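Local atomic coordinates of RmpD (Hexulose-6-phosphate synthase) (Streptococcus mutans, PDB entry 3EXR), a protein that belongs to the orotidine 5'-phosphate decarboxylase / HUMPS family and folds as a closed eight-stranded beta/alpha barrel of the TIM type. Residues 150-155 against 182-187. Numbering follows the deposited sequence.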
# COMPACT_ATOMS: atom_id res chain seq x y z
N GLY A 150 -2.25 -25.55 -0.07
CA GLY A 150 -2.65 -26.18 -1.32
C GLY A 150 -4.09 -26.62 -1.29
O GLY A 150 -4.51 -27.46 -2.08
N GLU A 151 -4.85 -26.04 -0.38
CA GLU A 151 -6.21 -26.47 -0.13
C GLU A 151 -7.17 -25.92 -1.16
O GLU A 151 -6.91 -24.91 -1.77
CB GLU A 151 -6.64 -26.05 1.25
CG GLU A 151 -6.11 -26.93 2.32
CD GLU A 151 -6.73 -26.66 3.67
OE1 GLU A 151 -7.95 -26.38 3.76
OE2 GLU A 151 -5.97 -26.75 4.64
N THR A 152 -8.28 -26.61 -1.33
CA THR A 152 -9.41 -26.06 -2.05
C THR A 152 -9.88 -24.79 -1.34
O THR A 152 -9.59 -24.59 -0.18
CB THR A 152 -10.57 -27.07 -2.14
OG1 THR A 152 -11.43 -26.75 -3.23
CG2 THR A 152 -11.37 -27.09 -0.85
N TRP A 153 -10.62 -23.97 -2.06
CA TRP A 153 -11.37 -22.89 -1.43
C TRP A 153 -12.40 -23.44 -0.47
O TRP A 153 -13.29 -24.15 -0.86
CB TRP A 153 -12.05 -22.03 -2.48
CG TRP A 153 -11.16 -21.01 -3.07
CD1 TRP A 153 -10.08 -21.22 -3.84
CD2 TRP A 153 -11.30 -19.59 -2.94
NE1 TRP A 153 -9.51 -20.03 -4.20
CE2 TRP A 153 -10.24 -19.01 -3.66
CE3 TRP A 153 -12.21 -18.77 -2.30
CZ2 TRP A 153 -10.08 -17.64 -3.74
CZ3 TRP A 153 -12.04 -17.41 -2.38
CH2 TRP A 153 -10.99 -16.86 -3.09
N GLY A 154 -12.29 -23.06 0.80
CA GLY A 154 -13.22 -23.57 1.79
C GLY A 154 -14.57 -22.90 1.75
O GLY A 154 -14.73 -21.85 1.14
N GLU A 155 -15.56 -23.49 2.41
CA GLU A 155 -16.89 -22.95 2.37
C GLU A 155 -17.01 -21.56 2.97
O GLU A 155 -17.78 -20.75 2.49
CB GLU A 155 -17.92 -23.89 3.00
CG GLU A 155 -18.11 -25.16 2.23
CD GLU A 155 -18.69 -24.93 0.84
OE1 GLU A 155 -19.77 -24.32 0.72
OE2 GLU A 155 -18.05 -25.34 -0.13
N LEU A 182 -11.31 -24.04 -11.32
CA LEU A 182 -12.38 -23.14 -11.63
C LEU A 182 -13.74 -23.77 -11.28
O LEU A 182 -14.58 -23.10 -10.74
CB LEU A 182 -12.35 -22.68 -13.07
CG LEU A 182 -11.27 -21.65 -13.40
CD1 LEU A 182 -11.08 -21.60 -14.90
CD2 LEU A 182 -11.63 -20.26 -12.85
N LYS A 183 -13.91 -25.07 -11.55
CA LYS A 183 -15.18 -25.75 -11.27
C LYS A 183 -15.67 -25.60 -9.81
O LYS A 183 -16.86 -25.66 -9.55
CB LYS A 183 -15.13 -27.23 -11.72
CG LYS A 183 -14.22 -28.14 -10.94
CD LYS A 183 -14.33 -29.59 -11.42
CE LYS A 183 -13.78 -29.79 -12.84
NZ LYS A 183 -12.36 -29.39 -13.01
N LEU A 184 -14.75 -25.35 -8.87
CA LEU A 184 -15.13 -25.04 -7.47
C LEU A 184 -16.11 -23.89 -7.37
O LEU A 184 -16.92 -23.82 -6.43
CB LEU A 184 -13.91 -24.62 -6.64
CG LEU A 184 -12.72 -25.55 -6.57
CD1 LEU A 184 -11.57 -24.87 -5.80
CD2 LEU A 184 -13.15 -26.84 -5.95
N PHE A 185 -15.99 -22.96 -8.30
CA PHE A 185 -16.76 -21.73 -8.30
C PHE A 185 -18.05 -21.81 -9.10
O PHE A 185 -18.72 -20.80 -9.29
CB PHE A 185 -15.90 -20.61 -8.87
CG PHE A 185 -14.75 -20.20 -7.96
CD1 PHE A 185 -14.94 -19.28 -6.95
CD2 PHE A 185 -13.49 -20.76 -8.14
CE1 PHE A 185 -13.85 -18.90 -6.13
CE2 PHE A 185 -12.42 -20.40 -7.33
CZ PHE A 185 -12.60 -19.48 -6.32
N GLU A 186 -18.42 -23.01 -9.54
CA GLU A 186 -19.64 -23.19 -10.31
C GLU A 186 -20.83 -22.57 -9.56
O GLU A 186 -20.98 -22.76 -8.35
CB GLU A 186 -19.88 -24.68 -10.60
CG GLU A 186 -20.76 -24.99 -11.83
CD GLU A 186 -22.24 -24.62 -11.66
OE1 GLU A 186 -22.78 -24.84 -10.57
OE2 GLU A 186 -22.86 -24.07 -12.61
N GLY A 187 -21.63 -21.81 -10.28
CA GLY A 187 -22.76 -21.12 -9.68
C GLY A 187 -22.45 -19.86 -8.89
O GLY A 187 -23.36 -19.25 -8.32
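One face of the Trp-153 indole receives the tip of Phe-185, whose CZ stands 3.5 Å above the indole plane, over its centre. The two rings form a T-shaped pair, Phe-185 giving its edge and Trp-153 its face, with the planes at 66° and the centroid of the five-membered ring 4.8 Å from that of the phenyl. CZ sits almost evenly above the bond shared by the two indole rings, 3.6 Å from both CD2 and CE2 of Trp-153; CE1 of Phe-185 is the next atom to approach, 4.1 Å from CD2 on the side toward CE3 of Trp-153. Another part of the phenyl edge has the carbonyl oxygen of Leu-182 in its plane. That same oxygen accepts the backbone N-H of Phe-185, closing a turn of the 3-10 segment that carries the ring. Both segments belong to connections on the outer side of a TIM barrel: 150-155 is the loop joining helix 144-149 to helix 155-167, and 182-187, with its 3-10 turn, lies between strands 170-174 and 192-195. Val-173 of the seventh strand and Leu-158 of helix 155-167 touch both rings, and Phe-193 makes a further edge-to-face pair with Phe-185. The indole NE1 is tied down by a hydrogen bond to the carbonyl oxygen of Gly-175, which limits rotation of the ring under the phenyl. Nearer the surface, Leu-184 spreads its two methyls around the hydroxyl of Thr-152, with CD1 and CD2 each 3.2 Å from OG1, a close apolar-to-polar approach. OG1 gets there by standing anti to the backbone N of Thr-152 (chi1 -158°). The CD1 methyl also lies 4.0 Å from the backbone N of Trp-153, a buried atom without a hydrogen-bonding partner in the model, and comes obliquely to the indole.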